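Local coordinates for reticulocyte binding protein (Streptococcus agalactiae COH1, PDB 3FAW) that is a cell-wall-anchored pullulanase, which as a member of that enzyme family probably hydrolyses the alpha-1,6-glucosidic linkages of pullulan and related glucans, at residues D580-S585 against R599-G604. Numbering follows the deposited sequence.
Sequences DVIAKS and RRLRLG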
loop_
_atom_site.group_PDB
_atom_site.type_symbol
_atom_site.label_atom_id
_atom_site.label_comp_id
_atom_site.label_asym_id
_atom_site.label_seq_id
_atom_site.Cartn_x
_atom_site.Cartn_y
_atom_site.Cartn_z
ATOM N N ASP A 580 -10.235 -16.452 11.067
ATOM C CA ASP A 580 -11.282 -16.946 10.176
ATOM C C ASP A 580 -10.770 -17.965 9.156
ATOM O O ASP A 580 -11.475 -18.919 8.825
ATOM C CB ASP A 580 -11.969 -15.780 9.453
ATOM C CG ASP A 580 -12.766 -14.879 10.396
ATOM O OD1 ASP A 580 -12.997 -15.237 11.569
ATOM O OD2 ASP A 580 -13.180 -13.796 9.948
ATOM N N VAL A 581 -9.554 -17.762 8.656
ATOM C CA VAL A 581 -8.953 -18.688 7.687
ATOM C C VAL A 581 -8.539 -20.004 8.360
ATOM O O VAL A 581 -8.624 -21.069 7.755
ATOM C CB VAL A 581 -7.752 -18.046 6.945
ATOM C CG1 VAL A 581 -6.519 -17.956 7.855
ATOM C CG2 VAL A 581 -7.436 -18.821 5.678
ATOM N N ILE A 582 -8.105 -19.928 9.615
ATOM C CA ILE A 582 -7.832 -21.130 10.407
ATOM C C ILE A 582 -9.106 -21.958 10.598
ATOM O O ILE A 582 -9.096 -23.165 10.372
ATOM C CB ILE A 582 -7.206 -20.786 11.779
ATOM C CG1 ILE A 582 -5.738 -20.389 11.601
ATOM C CG2 ILE A 582 -7.312 -21.974 12.740
ATOM C CD1 ILE A 582 -5.109 -19.760 12.834
ATOM N N ALA A 583 -10.197 -21.302 10.995
ATOM C CA ALA A 583 -11.485 -21.971 11.207
ATOM C C ALA A 583 -12.026 -22.586 9.916
ATOM O O ALA A 583 -12.600 -23.683 9.931
ATOM C CB ALA A 583 -12.504 -20.996 11.792
ATOM N N LYS A 584 -11.843 -21.870 8.807
ATOM C CA LYS A 584 -12.217 -22.368 7.483
ATOM C C LYS A 584 -11.353 -23.554 7.069
ATOM O O LYS A 584 -11.868 -24.553 6.564
ATOM C CB LYS A 584 -12.101 -21.252 6.434
ATOM C CG LYS A 584 -12.214 -21.719 4.979
ATOM C CD LYS A 584 -13.567 -22.345 4.672
ATOM C CE LYS A 584 -13.655 -22.802 3.220
ATOM N NZ LYS A 584 -14.990 -23.381 2.896
ATOM N N SER A 585 -10.045 -23.439 7.292
ATOM C CA SER A 585 -9.088 -24.456 6.842
ATOM C C SER A 585 -9.276 -25.807 7.533
ATOM O O SER A 585 -9.187 -26.852 6.888
ATOM C CB SER A 585 -7.654 -23.957 7.024
ATOM O OG SER A 585 -7.401 -22.846 6.174
ATOM N N ARG A 599 -5.155 -21.836 19.642
ATOM C CA ARG A 599 -3.920 -22.604 19.817
ATOM C C ARG A 599 -3.124 -22.625 18.511
ATOM O O ARG A 599 -1.915 -22.408 18.515
ATOM C CB ARG A 599 -4.219 -24.026 20.311
ATOM C CG ARG A 599 -4.517 -24.091 21.800
ATOM C CD ARG A 599 -4.871 -25.493 22.262
ATOM N NE ARG A 599 -5.351 -25.482 23.642
ATOM C CZ ARG A 599 -5.773 -26.551 24.316
ATOM N NH1 ARG A 599 -5.786 -27.755 23.746
ATOM N NH2 ARG A 599 -6.187 -26.417 25.569
ATOM N N ARG A 600 -3.822 -22.851 17.400
ATOM C CA ARG A 600 -3.220 -22.807 16.064
ATOM C C ARG A 600 -2.794 -21.396 15.649
ATOM O O ARG A 600 -1.752 -21.219 15.021
ATOM C CB ARG A 600 -4.189 -23.386 15.030
ATOM C CG ARG A 600 -4.464 -24.869 15.228
ATOM C CD ARG A 600 -5.572 -25.360 14.314
ATOM N NE ARG A 600 -5.836 -26.787 14.489
ATOM C CZ ARG A 600 -5.111 -27.775 13.957
ATOM N NH1 ARG A 600 -4.046 -27.514 13.217
ATOM N NH2 ARG A 600 -5.450 -29.040 14.176
ATOM N N LEU A 601 -3.601 -20.399 16.002
ATOM C CA LEU A 601 -3.284 -18.998 15.717
ATOM C C LEU A 601 -1.973 -18.589 16.389
ATOM O O LEU A 601 -1.130 -17.926 15.779
ATOM C CB LEU A 601 -4.432 -18.094 16.187
ATOM C CG LEU A 601 -4.404 -16.618 15.782
ATOM C CD1 LEU A 601 -5.804 -16.031 15.874
ATOM C CD2 LEU A 601 -3.436 -15.814 16.638
ATOM N N ARG A 602 -1.802 -19.005 17.640
ATOM C CA ARG A 602 -0.604 -18.678 18.406
ATOM C C ARG A 602 0.657 -19.310 17.813
ATOM O O ARG A 602 1.734 -18.718 17.875
ATOM C CB ARG A 602 -0.780 -19.081 19.875
ATOM C CG ARG A 602 -1.727 -18.161 20.631
ATOM C CD ARG A 602 -1.797 -18.493 22.122
ATOM N NE ARG A 602 -2.725 -19.581 22.426
ATOM C CZ ARG A 602 -3.855 -19.474 23.134
ATOM N NH1 ARG A 602 -4.263 -18.314 23.638
ATOM N NH2 ARG A 602 -4.597 -20.555 23.343
ATOM N N LEU A 603 0.519 -20.502 17.233
ATOM C CA LEU A 603 1.624 -21.135 16.515
ATOM C C LEU A 603 2.077 -20.282 15.333
ATOM O O LEU A 603 3.272 -20.104 15.121
ATOM C CB LEU A 603 1.238 -22.533 16.022
ATOM C CG LEU A 603 0.960 -23.597 17.088
ATOM C CD1 LEU A 603 0.744 -24.943 16.413
ATOM C CD2 LEU A 603 2.080 -23.676 18.123
ATOM N N GLY A 604 1.115 -19.761 14.576
ATOM C CA GLY A 604 1.396 -18.862 13.457
ATOM C C GLY A 604 2.160 -17.615 13.863
ATOM O O GLY A 604 3.108 -17.218 13.186
#
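Ile582 reaches from helix 578-586 to the backbone of Leu601 on helix 590-609, joining two consecutive helices that sit between the seventh (566-568) and eighth (614-618) strands of the pullulanase TIM barrel. Ile582 CD1 does most of the work: it lies 3.5 Å from Leu601 CA, tighter than a usual carbon-carbon contact, and 3.6 Å from Leu601 N, so the methyl presses on the main chain itself. Leu601 CB adds an apolar contact to Ile582 CD1 at 3.8 Å. The isoleucine gets there with CG1 anti to its carbonyl carbon (chi1 -75°) and CD1 carried on in a nearly extended chain (chi2 168°). The other branch, Ile582 CG2, meets the aliphatic stem of Arg600, 4.1 Å from both Arg600 CB and Arg600 CD.

Arg600 starts out toward the isoleucine, but its extended chain then carries the guanidinium away from the contact. There NE forms a salt bridge with Asp596, one turn earlier in the same helix, and NH1 donates to the carbonyl oxygen of Ile537, so two partners outside the contact grip the guanidinium while the methylenes lie against Ile582. Around this buried apolar patch, Ile597 also touches Ile582, Leu578 meets the Leu601 side chain, and Thr690 of helix 685-703 packs on that leucine as well. Within helix 578-586, Ser585 turns its hydroxyl back on the preceding turn: Ser585 OG donates to Val581 O at 2.7 Å, tilted 33° from the carbonyl plane, while Ser585 N reaches that oxygen from the opposite face of the plane at 2.8 Å.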